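Local coordinates for protein fucose-specific lectin (Aleuria aurantia, PDB 6GKE) that binds L-fucose specifically, with strongest preference for alpha-1,6-linked core fucose on glycoproteins, through five sites set between adjacent blades of a six-bladed beta-propeller, at residues R177-Y181 with W199-F204; T222-V227 with A239-W245; S161-G167 with Y181-N187; S213-S218 with T264-S270. The protein carries 1 engineered substitution. All blocks are in the same frame, centred on the assembly; numbering follows the deposited sequence. Where two conformers were deposited one is given.

Interaction 1: R177-Y181 with W199-F204; sequences RLRIY and WYVGGF. With FUC (alpha-L-fucopyranose), chain F; FUC (alpha-L-fucopyranose), chain E.
The two segments belong to one propeller blade and line parts of two fucose pockets. Residues 177-181 are extended on the second strand, 199-201 lie on the fourth; strand 188-194 runs between them, so the axes stay 9.4 Å apart at closest and cross at -46°, with Arg179 CA 8.3 Å from Gly202 CA. Side chains bridge the gap. Trp199 (chi1 -73°, chi2 97°) brings its indole CH2 to Ile180 CG1 (3.7 Å) and Leu178 CD1 (4.0 Å), while its NE1 donates to O3 of fucose E at 2.9 Å. Arg179 points its CA-CB bond away, but two m rotamers fold the guanidinium back: NH1 donates to Leu178 O at 2.9 Å, NE reaches O4 of fucose F at 2.9 Å and NH2 its O5 at 2.8 Å; Asp195 pairs with NH2. From the other segment Gly203 N donates to O2 of fucose F at 2.9 Å. Tyr181 and Phe204 pack obliquely, CD1 to CD2 3.9 Å, centroids 5.9 Å apart and planes at 76°; the Tyr181 hydroxyl bonds Glu191. A blade that supplies Arg179 to one sugar and Trp199 to the next is characteristic of inter-blade sites in fungal fucose-lectin propellers.

Interaction 2: T222-V227 with A239-W245; sequences TPQIRV and AAYGGSW. Engineered in segment 222-227: Gln224 (natural residue Asn). With FUC (alpha-L-fucopyranose), chain F; FUC (alpha-L-fucopyranose), chain G.
This is an antiparallel hairpin contact between the second and third strands of a propeller blade, continued into the turn that carries Trp245. Strands 224-227 and 239-241 run at 168° with axes 4.7 Å apart. Ile225-Tyr241 and Val227-Ala239 are hydrogen-bonded pairs: Ile225 N to Tyr241 O 3.1 Å, Tyr241 N to Ile225 O 2.9 Å, Val227 N to Ala239 O 2.9 Å and Ala239 N to Val227 O 2.8 Å. Between them Arg226-Ala240 is non-hydrogen-bonded. Pro223 follows a cis peptide, and Gly243 at phi 123° turns the chain so that Trp245 CH2 meets Val227 CG2 (3.7 Å) and Ile225 CG2 (3.9 Å). The two sheet faces serve different fucose sites of the propeller. On the face of Ile225 and Tyr241, the Tyr241 ring (chi1 180°) has C4 of fucose F over one side, and Trp245 NE1 donates to the sugar O3 at 2.9 Å. On the Arg226 face, Ala240 CB lies over the guanidinium, 3.5 Å from Arg226 CD, and NE binds O4 of fucose G at 2.8 Å, NH2 its O5 at 2.9 Å. Engineered Gln224 accepts from Arg226 NH1 (OE1, 2.9 Å), and one water links its NE2 (2.9 Å) to Gly242 O (2.8 Å).

Interaction 3: S161-G167 with Y181-N187; sequences STVPGTG and YYQATDN
Residues 161-167 carry the chain from one propeller blade into the next, packing on the end of strand 181-183 and the turn after it. A single backbone bridge sets the register, Thr162 CA to Ala184 CA 4.1 Å. Val163 N donates to Gln183 O at 3.0 Å; Thr185 N reaches Ser161 O at 3.3 Å, a weak bond. A type II turn, Val163 to Thr166, with Gly165 at phi 57°, brings Thr166 (chi1 t) back to the strand: its OG1 accepts from Gln183 N (2.9 Å) and donates to Gly167 O (2.7 Å). In the other segment, a type I turn closes with Asn187 N to Ala184 O at 2.8 Å. Gln183 NE2 bonds Asn187 O (3.0 Å) and Ser209 O; its OE1 takes Gly211 N and lies 2.9 Å from a water that accepts from Gly167 N (3.0 Å). Thr162 OG1 donates to Val163 O (2.8 Å) and accepts from Gln135. Waters join Ser161 N (3.0 Å) to Tyr182 OH (2.8 Å), and Ser161 OG to Thr185 OG1 (2.8 Å each). Val163 is the most covered side chain, its CG1 3.2 Å from Ala184 O. Backbone groups met by threonine, glutamine and water imply a connection held by specific polar bonds where regular sheet pairing stops.

Interaction 4: S213-S218 with T264-S270; sequences SIAAIS and TFIAANS
Ser213, chi1 t, reaches across to the backbone of Phe265 and Ile266: its OG accepts from Ile266 N at 3.0 Å and lies 3.6 Å from Phe265 CA, at the edge of the phenyl ring. Farther along, Ala215 CB meets Ala268 CB at 3.9 Å, and Ile217 (chi1 p, chi2 t) places CG2 4.0 Å from Ala268 CB and CB 3.5 Å from Ser270 OG. Strands 213-218 and 267-270 run parallel within 8°, but their axes are 6.2 Å apart, too far for continuous sheet pairing; each is the innermost strand of its own blade, and together they flank the central channel of the six-bladed propeller. CA register runs Ser213-Phe265 at 5.4 Å, Ala215-Ala267 at 5.8 Å and Ile217-Ser270 at 6.6 Å, so the strands diverge. Alanines and serines share the interface with the larger Ile217 and Ile266, and Ile266 CD1 is 4.4 Å from Ala215 CB. Water fills what remains: one lies between Ile214 O (2.8 Å) and Ile266 O (2.7 Å), another joins Ser218 O (2.8 Å) to Ser270 OG (2.7 Å).

Interaction 4 lies deepest, about 5 Å from the chain centre, whereas the other three are centred 16 to 18 Å out; 1, 3 and 4 are buried, while 2 reaches the surface at Thr222, Gly242 and Gly243. Interactions 1 and 3 share Tyr181 on strand 177-183, one toward the sugar sites and the other at the blade-to-blade connection. Interactions 1 and 2 both touch fucose F from adjacent blades, meeting where Phe204 CD1 lies 3.4 Å from Trp245 CD2. Strand 224-230 of interaction 2 is sheet neighbour to strand 213-219 of interaction 4. Chemistry follows place: regular strand pairing in 2, arginine and tryptophan bonds to sugar in both 1 and 2, polar side-chain and water bonding in 3, alanine and isoleucine packing with bridging waters in 4.

Interaction 1: R177-Y181 with W199-F204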
# COMPACT_ATOMS: atom_id res chain seq x y z
N ARG A 177 14.62 -30.80 16.91
CA ARG A 177 15.70 -29.85 17.17
C ARG A 177 15.30 -28.52 16.52
O ARG A 177 15.16 -28.44 15.30
CB ARG A 177 17.04 -30.31 16.58
CG ARG A 177 17.68 -31.48 17.30
CD ARG A 177 19.00 -31.88 16.65
NE ARG A 177 20.03 -30.87 16.79
CZ ARG A 177 21.09 -30.75 15.99
NH1 ARG A 177 21.18 -31.47 14.89
NH2 ARG A 177 22.05 -29.89 16.29
N LEU A 178 15.10 -27.50 17.36
CA LEU A 178 14.45 -26.26 16.94
C LEU A 178 15.39 -25.08 17.10
O LEU A 178 16.12 -25.00 18.09
CB LEU A 178 13.21 -26.01 17.80
CG LEU A 178 12.31 -27.21 18.05
CD1 LEU A 178 11.09 -26.77 18.85
CD2 LEU A 178 11.89 -27.90 16.76
N ARG A 179 15.31 -24.13 16.16
CA ARG A 179 16.03 -22.87 16.27
C ARG A 179 15.07 -21.73 15.94
O ARG A 179 14.42 -21.74 14.89
CB ARG A 179 17.25 -22.84 15.35
CG ARG A 179 18.32 -23.87 15.67
CD ARG A 179 18.99 -23.66 17.02
NE ARG A 179 20.06 -24.61 17.28
CZ ARG A 179 19.91 -25.80 17.85
NH1 ARG A 179 18.71 -26.25 18.21
NH2 ARG A 179 20.97 -26.56 18.08
N ILE A 180 15.00 -20.77 16.86
CA ILE A 180 14.09 -19.62 16.77
C ILE A 180 14.94 -18.36 16.76
O ILE A 180 15.83 -18.20 17.60
CB ILE A 180 13.10 -19.60 17.95
CG1 ILE A 180 12.45 -20.96 18.20
CG2 ILE A 180 12.09 -18.47 17.75
CD1 ILE A 180 11.67 -21.53 17.03
N TYR A 181 14.66 -17.47 15.80
CA TYR A 181 15.41 -16.23 15.59
C TYR A 181 14.46 -15.06 15.78
O TYR A 181 13.33 -15.07 15.31
CB TYR A 181 16.05 -16.22 14.20
CG TYR A 181 16.98 -17.38 14.02
CD1 TYR A 181 18.29 -17.31 14.46
CD2 TYR A 181 16.52 -18.59 13.53
CE1 TYR A 181 19.13 -18.41 14.39
CE2 TYR A 181 17.34 -19.69 13.45
CZ TYR A 181 18.65 -19.61 13.89
OH TYR A 181 19.45 -20.72 13.84
N TRP A 199 15.22 -25.42 26.54
CA TRP A 199 15.59 -24.27 25.73
C TRP A 199 16.88 -23.65 26.26
O TRP A 199 17.05 -23.51 27.48
CB TRP A 199 14.48 -23.22 25.72
CG TRP A 199 13.29 -23.62 24.91
CD1 TRP A 199 12.13 -24.18 25.35
CD2 TRP A 199 13.16 -23.50 23.48
NE1 TRP A 199 11.29 -24.42 24.30
CE2 TRP A 199 11.90 -24.03 23.14
CE3 TRP A 199 13.98 -23.01 22.46
CZ2 TRP A 199 11.43 -24.06 21.82
CZ3 TRP A 199 13.53 -23.05 21.16
CH2 TRP A 199 12.27 -23.56 20.85
N TYR A 200 17.75 -23.22 25.35
CA TYR A 200 18.95 -22.51 25.74
C TYR A 200 19.27 -21.42 24.71
O TYR A 200 18.85 -21.47 23.56
CB TYR A 200 20.12 -23.47 25.92
CG TYR A 200 20.61 -24.17 24.67
CD1 TYR A 200 21.58 -23.60 23.87
CD2 TYR A 200 20.11 -25.41 24.31
CE1 TYR A 200 22.06 -24.26 22.74
CE2 TYR A 200 20.57 -26.07 23.18
CZ TYR A 200 21.54 -25.49 22.39
OH TYR A 200 22.02 -26.12 21.28
N VAL A 201 20.04 -20.43 25.17
CA VAL A 201 20.43 -19.30 24.33
C VAL A 201 21.49 -19.77 23.34
O VAL A 201 22.52 -20.32 23.73
CB VAL A 201 20.93 -18.13 25.19
CG1 VAL A 201 21.48 -17.00 24.33
CG2 VAL A 201 19.84 -17.62 26.12
N GLY A 202 21.24 -19.54 22.05
CA GLY A 202 22.15 -19.94 20.99
C GLY A 202 23.30 -18.96 20.82
O GLY A 202 23.29 -17.83 21.32
N GLY A 203 24.31 -19.41 20.07
CA GLY A 203 25.51 -18.64 19.84
C GLY A 203 25.37 -17.57 18.75
O GLY A 203 26.21 -16.68 18.67
N PHE A 204 24.33 -17.65 17.91
CA PHE A 204 24.18 -16.72 16.81
C PHE A 204 23.73 -15.34 17.31
O PHE A 204 22.78 -15.24 18.07
CB PHE A 204 23.14 -17.20 15.80
CG PHE A 204 22.89 -16.19 14.71
CD1 PHE A 204 23.88 -15.92 13.77
CD2 PHE A 204 21.71 -15.47 14.64
CE1 PHE A 204 23.68 -14.98 12.78
CE2 PHE A 204 21.51 -14.52 13.65
CZ PHE A 204 22.49 -14.29 12.72
C1 FUC F . 23.97 -24.44 18.65
C2 FUC F . 23.81 -22.94 18.45
C3 FUC F . 24.33 -22.53 17.08
C4 FUC F . 23.63 -23.35 16.00
C5 FUC F . 23.89 -24.83 16.26
C6 FUC F . 23.21 -25.74 15.25
O1 FUC F . 25.36 -24.70 18.76
O2 FUC F . 24.50 -22.24 19.51
O3 FUC F . 24.20 -21.12 16.89
O4 FUC F . 22.21 -23.15 16.04
O5 FUC F . 23.39 -25.17 17.56
C1 FUC E . 7.62 -29.56 23.81
C2 FUC E . 7.52 -28.08 24.13
C3 FUC E . 8.92 -27.45 23.99
C4 FUC E . 9.50 -27.74 22.61
C5 FUC E . 9.58 -29.25 22.46
C6 FUC E . 10.19 -29.67 21.14
O1 FUC E . 8.33 -30.18 24.88
O2 FUC E . 6.97 -27.89 25.45
O3 FUC E . 8.87 -26.05 24.27
O4 FUC E . 8.66 -27.24 21.56
O5 FUC E . 8.26 -29.80 22.55

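Interaction 2: T222-V227 with A239-W245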
# COMPACT_ATOMS: atom_id res chain seq x y z
N THR A 222 24.50 -31.33 8.69
CA THR A 222 25.41 -30.52 9.50
C THR A 222 24.72 -29.98 10.75
O THR A 222 25.30 -30.08 11.83
CB THR A 222 26.09 -29.44 8.65
OG1 THR A 222 26.95 -30.11 7.73
CG2 THR A 222 26.91 -28.47 9.47
N PRO A 223 23.53 -29.38 10.66
CA PRO A 223 22.78 -29.02 9.47
C PRO A 223 23.18 -27.65 8.93
O PRO A 223 23.87 -26.88 9.61
CB PRO A 223 21.33 -28.99 9.99
CG PRO A 223 21.48 -28.43 11.37
CD PRO A 223 22.82 -28.95 11.87
N GLN A 224 22.74 -27.36 7.70
CA GLN A 224 22.81 -26.02 7.14
C GLN A 224 21.63 -25.21 7.67
O GLN A 224 20.50 -25.68 7.69
CB GLN A 224 22.75 -26.08 5.61
CG GLN A 224 23.90 -26.84 4.98
CD GLN A 224 25.24 -26.15 5.14
OE1 GLN A 224 25.35 -24.93 5.03
NE2 GLN A 224 26.27 -26.94 5.38
N ILE A 225 21.92 -23.97 8.10
CA ILE A 225 20.88 -23.03 8.52
C ILE A 225 21.10 -21.74 7.73
O ILE A 225 22.24 -21.33 7.54
CB ILE A 225 20.88 -22.74 10.03
CG1 ILE A 225 21.00 -24.03 10.86
CG2 ILE A 225 19.66 -21.93 10.42
CD1 ILE A 225 21.26 -23.79 12.33
N ARG A 226 20.01 -21.11 7.29
CA ARG A 226 20.08 -19.78 6.72
C ARG A 226 19.04 -18.90 7.42
O ARG A 226 17.88 -19.29 7.54
CB ARG A 226 19.82 -19.78 5.21
CG ARG A 226 20.75 -20.68 4.40
CD ARG A 226 22.20 -20.23 4.41
NE ARG A 226 23.04 -21.07 3.57
CZ ARG A 226 23.71 -22.15 3.98
NH1 ARG A 226 23.69 -22.51 5.25
NH2 ARG A 226 24.39 -22.87 3.10
N VAL A 227 19.49 -17.74 7.89
CA VAL A 227 18.63 -16.76 8.53
C VAL A 227 18.62 -15.52 7.63
O VAL A 227 19.68 -15.02 7.26
CB VAL A 227 19.12 -16.42 9.95
CG1 VAL A 227 18.22 -15.42 10.64
CG2 VAL A 227 19.28 -17.68 10.80
N ALA A 239 22.47 -14.70 6.97
CA ALA A 239 23.51 -15.33 7.77
C ALA A 239 23.45 -16.83 7.50
O ALA A 239 22.36 -17.41 7.48
CB ALA A 239 23.32 -15.05 9.24
N ALA A 240 24.62 -17.46 7.32
CA ALA A 240 24.69 -18.87 6.98
C ALA A 240 25.49 -19.64 8.02
O ALA A 240 26.60 -19.25 8.37
CB ALA A 240 25.31 -19.05 5.62
N TYR A 241 24.92 -20.76 8.46
CA TYR A 241 25.57 -21.71 9.34
C TYR A 241 25.86 -23.00 8.57
O TYR A 241 24.95 -23.59 7.99
CB TYR A 241 24.69 -22.05 10.54
CG TYR A 241 25.29 -23.04 11.51
CD1 TYR A 241 26.08 -22.61 12.56
CD2 TYR A 241 25.03 -24.40 11.40
CE1 TYR A 241 26.61 -23.51 13.47
CE2 TYR A 241 25.56 -25.31 12.30
CZ TYR A 241 26.35 -24.86 13.34
OH TYR A 241 26.86 -25.75 14.24
N GLY A 242 27.12 -23.42 8.61
CA GLY A 242 27.55 -24.70 8.04
C GLY A 242 28.48 -25.44 8.98
O GLY A 242 29.35 -26.18 8.54
N GLY A 243 28.28 -25.24 10.29
CA GLY A 243 29.16 -25.73 11.35
C GLY A 243 29.63 -24.57 12.22
O GLY A 243 29.91 -24.74 13.40
N SER A 244 29.76 -23.41 11.57
CA SER A 244 29.95 -22.13 12.22
C SER A 244 29.14 -21.09 11.44
O SER A 244 28.72 -21.35 10.32
CB SER A 244 31.41 -21.75 12.30
OG SER A 244 31.93 -21.51 11.00
N TRP A 245 28.91 -19.92 12.06
CA TRP A 245 28.21 -18.83 11.42
C TRP A 245 29.21 -17.97 10.64
O TRP A 245 30.29 -17.66 11.14
CB TRP A 245 27.46 -17.98 12.44
CG TRP A 245 26.29 -18.69 13.03
CD1 TRP A 245 26.25 -19.34 14.23
CD2 TRP A 245 24.99 -18.86 12.44
NE1 TRP A 245 25.02 -19.90 14.42
CE2 TRP A 245 24.23 -19.61 13.35
CE3 TRP A 245 24.40 -18.43 11.25
CZ2 TRP A 245 22.89 -19.94 13.10
CZ3 TRP A 245 23.08 -18.75 11.00
CH2 TRP A 245 22.34 -19.50 11.92
C1 FUC F . 23.97 -24.44 18.65
C2 FUC F . 23.81 -22.94 18.45
C3 FUC F . 24.33 -22.53 17.08
C4 FUC F . 23.63 -23.35 16.00
C5 FUC F . 23.89 -24.83 16.26
C6 FUC F . 23.21 -25.74 15.25
O1 FUC F . 25.36 -24.70 18.76
O2 FUC F . 24.50 -22.24 19.51
O3 FUC F . 24.20 -21.12 16.89
O4 FUC F . 22.21 -23.15 16.04
O5 FUC F . 23.39 -25.17 17.56
C1 FUC G . 25.77 -20.72 0.51
C2 FUC G . 25.40 -19.27 0.76
C3 FUC G . 24.32 -18.82 -0.22
C4 FUC G . 23.12 -19.79 -0.17
C5 FUC G . 23.63 -21.20 -0.43
C6 FUC G . 22.55 -22.27 -0.39
O1 FUC G . 26.43 -20.83 -0.75
O2 FUC G . 26.57 -18.46 0.61
O3 FUC G . 23.95 -17.48 0.06
O4 FUC G . 22.49 -19.79 1.12
O5 FUC G . 24.61 -21.55 0.54
O HOH W 1 26.09 -28.32 14.07
O HOH W 2 29.18 -26.83 5.79

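Interaction 3: S161-G167 with Y181-N187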
# COMPACT_ATOMS: atom_id res chain seq x y z
N SER A 161 13.30 -11.33 25.05
CA SER A 161 12.87 -9.97 25.32
C SER A 161 13.12 -9.15 24.05
O SER A 161 14.28 -8.95 23.68
CB SER A 161 13.60 -9.42 26.51
OG SER A 161 13.17 -8.10 26.80
N THR A 162 12.04 -8.72 23.39
CA THR A 162 12.14 -8.38 21.97
C THR A 162 11.84 -6.91 21.71
O THR A 162 11.21 -6.21 22.51
CB THR A 162 11.20 -9.25 21.11
OG1 THR A 162 9.86 -8.78 21.23
CG2 THR A 162 11.25 -10.71 21.49
N VAL A 163 12.24 -6.46 20.52
CA VAL A 163 11.71 -5.21 19.99
C VAL A 163 10.20 -5.36 19.85
O VAL A 163 9.67 -6.47 19.70
CB VAL A 163 12.34 -4.80 18.65
CG1 VAL A 163 13.84 -4.61 18.77
CG2 VAL A 163 11.99 -5.76 17.52
N PRO A 164 9.44 -4.24 19.85
CA PRO A 164 8.00 -4.31 19.65
C PRO A 164 7.67 -5.02 18.33
O PRO A 164 8.20 -4.67 17.27
CB PRO A 164 7.57 -2.83 19.60
CG PRO A 164 8.65 -2.10 20.36
CD PRO A 164 9.92 -2.87 20.05
N GLY A 165 6.79 -6.02 18.39
CA GLY A 165 6.35 -6.71 17.18
C GLY A 165 7.50 -7.29 16.37
O GLY A 165 7.46 -7.27 15.14
N THR A 166 8.49 -7.87 17.05
CA THR A 166 9.67 -8.44 16.40
C THR A 166 9.30 -9.40 15.26
O THR A 166 8.35 -10.19 15.35
CB THR A 166 10.54 -9.20 17.41
OG1 THR A 166 11.71 -9.66 16.75
CG2 THR A 166 9.83 -10.37 18.06
N GLY A 167 10.16 -9.41 14.24
CA GLY A 167 10.20 -10.55 13.35
C GLY A 167 10.53 -11.81 14.12
O GLY A 167 11.21 -11.77 15.15
N TYR A 181 14.66 -17.47 15.80
CA TYR A 181 15.41 -16.23 15.59
C TYR A 181 14.46 -15.06 15.78
O TYR A 181 13.33 -15.07 15.31
CB TYR A 181 16.05 -16.22 14.20
CG TYR A 181 16.98 -17.38 14.02
CD1 TYR A 181 18.29 -17.31 14.46
CD2 TYR A 181 16.52 -18.59 13.53
CE1 TYR A 181 19.13 -18.41 14.39
CE2 TYR A 181 17.34 -19.69 13.45
CZ TYR A 181 18.65 -19.61 13.89
OH TYR A 181 19.45 -20.72 13.84
N TYR A 182 14.93 -14.03 16.49
CA TYR A 182 14.09 -12.87 16.80
C TYR A 182 15.02 -11.68 17.04
O TYR A 182 16.22 -11.86 17.17
CB TYR A 182 13.23 -13.16 18.03
CG TYR A 182 14.04 -13.43 19.28
CD1 TYR A 182 14.55 -14.69 19.56
CD2 TYR A 182 14.35 -12.40 20.15
CE1 TYR A 182 15.33 -14.92 20.68
CE2 TYR A 182 15.12 -12.62 21.28
CZ TYR A 182 15.61 -13.88 21.55
OH TYR A 182 16.38 -14.08 22.66
N GLN A 183 14.45 -10.48 17.11
CA GLN A 183 15.25 -9.29 17.33
C GLN A 183 15.03 -8.81 18.76
O GLN A 183 13.91 -8.48 19.16
CB GLN A 183 14.90 -8.21 16.31
CG GLN A 183 15.82 -7.00 16.39
CD GLN A 183 15.62 -6.05 15.23
OE1 GLN A 183 14.49 -5.82 14.80
NE2 GLN A 183 16.70 -5.48 14.73
N ALA A 184 16.12 -8.81 19.54
CA ALA A 184 16.09 -8.43 20.94
C ALA A 184 16.11 -6.91 21.07
O ALA A 184 16.31 -6.19 20.09
CB ALA A 184 17.25 -9.07 21.66
N THR A 185 15.95 -6.43 22.30
CA THR A 185 15.76 -5.01 22.57
C THR A 185 17.01 -4.18 22.22
O THR A 185 16.89 -2.98 22.11
CB THR A 185 15.33 -4.77 24.02
OG1 THR A 185 16.23 -5.43 24.90
CG2 THR A 185 13.91 -5.24 24.28
N ASP A 186 18.19 -4.81 22.08
CA ASP A 186 19.42 -4.13 21.64
C ASP A 186 19.55 -4.11 20.11
O ASP A 186 20.60 -3.77 19.58
CB ASP A 186 20.66 -4.75 22.29
CG ASP A 186 20.84 -6.24 22.02
OD1 ASP A 186 19.89 -6.88 21.51
OD2 ASP A 186 21.94 -6.75 22.33
N ASN A 187 18.47 -4.50 19.40
CA ASN A 187 18.38 -4.59 17.92
C ASN A 187 19.25 -5.71 17.33
O ASN A 187 19.33 -5.84 16.11
CB ASN A 187 18.68 -3.26 17.23
CG ASN A 187 17.57 -2.25 17.43
OD1 ASN A 187 16.40 -2.61 17.47
ND2 ASN A 187 17.93 -0.98 17.53
O HOH W 3 16.19 -12.12 24.64
O HOH W 4 15.13 -6.21 27.32
O HOH W 5 12.06 -7.16 13.99

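Interaction 4: S213-S218 with T264-S270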
# COMPACT_ATOMS: atom_id res chain seq x y z
N SER A 213 12.06 -7.67 9.16
CA SER A 213 11.31 -8.89 8.95
C SER A 213 12.31 -10.06 8.85
O SER A 213 13.29 -9.94 8.13
CB SER A 213 10.46 -8.75 7.70
OG SER A 213 9.69 -9.91 7.45
N ILE A 214 12.04 -11.16 9.56
CA ILE A 214 12.99 -12.27 9.72
C ILE A 214 12.37 -13.56 9.19
O ILE A 214 11.19 -13.82 9.40
CB ILE A 214 13.39 -12.42 11.21
CG1 ILE A 214 14.06 -11.14 11.72
CG2 ILE A 214 14.26 -13.65 11.45
CD1 ILE A 214 14.26 -11.10 13.21
N ALA A 215 13.19 -14.39 8.55
CA ALA A 215 12.78 -15.73 8.16
C ALA A 215 13.98 -16.67 8.36
O ALA A 215 15.12 -16.22 8.38
CB ALA A 215 12.30 -15.75 6.72
N ALA A 216 13.71 -17.96 8.53
CA ALA A 216 14.80 -18.92 8.70
C ALA A 216 14.41 -20.25 8.07
O ALA A 216 13.25 -20.66 8.15
CB ALA A 216 15.13 -19.12 10.16
N ILE A 217 15.41 -20.91 7.48
CA ILE A 217 15.27 -22.23 6.88
C ILE A 217 16.47 -23.08 7.30
O ILE A 217 17.49 -22.57 7.76
CB ILE A 217 15.18 -22.15 5.34
CG1 ILE A 217 16.46 -21.53 4.76
CG2 ILE A 217 13.93 -21.41 4.92
CD1 ILE A 217 16.62 -21.65 3.27
N SER A 218 16.36 -24.39 7.09
CA SER A 218 17.45 -25.30 7.39
C SER A 218 17.26 -26.59 6.60
O SER A 218 16.14 -26.91 6.18
CB SER A 218 17.54 -25.58 8.87
OG SER A 218 16.40 -26.28 9.34
N THR A 264 7.52 -3.33 4.46
CA THR A 264 7.03 -4.60 3.93
C THR A 264 7.75 -5.77 4.60
O THR A 264 8.71 -5.61 5.35
CB THR A 264 7.21 -4.64 2.41
OG1 THR A 264 8.59 -4.48 2.11
CG2 THR A 264 6.37 -3.60 1.71
N PHE A 265 7.26 -6.98 4.29
CA PHE A 265 7.69 -8.21 4.95
C PHE A 265 8.34 -9.18 3.96
O PHE A 265 8.17 -9.04 2.74
CB PHE A 265 6.49 -8.85 5.65
CG PHE A 265 5.92 -7.94 6.71
CD1 PHE A 265 6.54 -7.82 7.94
CD2 PHE A 265 4.82 -7.14 6.45
CE1 PHE A 265 6.07 -6.94 8.90
CE2 PHE A 265 4.35 -6.25 7.41
CZ PHE A 265 4.98 -6.15 8.63
N ILE A 266 9.03 -10.18 4.50
CA ILE A 266 9.58 -11.26 3.70
C ILE A 266 9.04 -12.60 4.20
O ILE A 266 8.48 -12.72 5.29
CB ILE A 266 11.13 -11.27 3.69
CG1 ILE A 266 11.73 -11.57 5.07
CG2 ILE A 266 11.65 -9.98 3.10
CD1 ILE A 266 13.23 -11.83 5.04
N ALA A 267 9.25 -13.64 3.39
CA ALA A 267 9.05 -15.02 3.79
C ALA A 267 10.02 -15.88 3.00
O ALA A 267 10.41 -15.51 1.90
CB ALA A 267 7.62 -15.46 3.54
N ALA A 268 10.41 -17.03 3.55
CA ALA A 268 11.32 -17.92 2.86
C ALA A 268 10.74 -19.33 2.83
O ALA A 268 10.05 -19.75 3.75
CB ALA A 268 12.68 -17.92 3.50
N ASN A 269 11.08 -20.07 1.77
CA ASN A 269 10.85 -21.50 1.74
C ASN A 269 12.13 -22.19 1.27
O ASN A 269 13.07 -21.55 0.78
CB ASN A 269 9.62 -21.87 0.91
CG ASN A 269 9.77 -21.64 -0.58
OD1 ASN A 269 10.88 -21.64 -1.10
ND2 ASN A 269 8.67 -21.48 -1.29
N SER A 270 12.15 -23.51 1.44
CA SER A 270 13.23 -24.32 0.96
C SER A 270 12.75 -25.77 0.86
O SER A 270 11.89 -26.21 1.61
CB SER A 270 14.49 -24.20 1.81
OG SER A 270 14.31 -24.75 3.11
O HOH W 6 8.96 -13.08 7.91
O HOH W 7 14.71 -27.31 3.76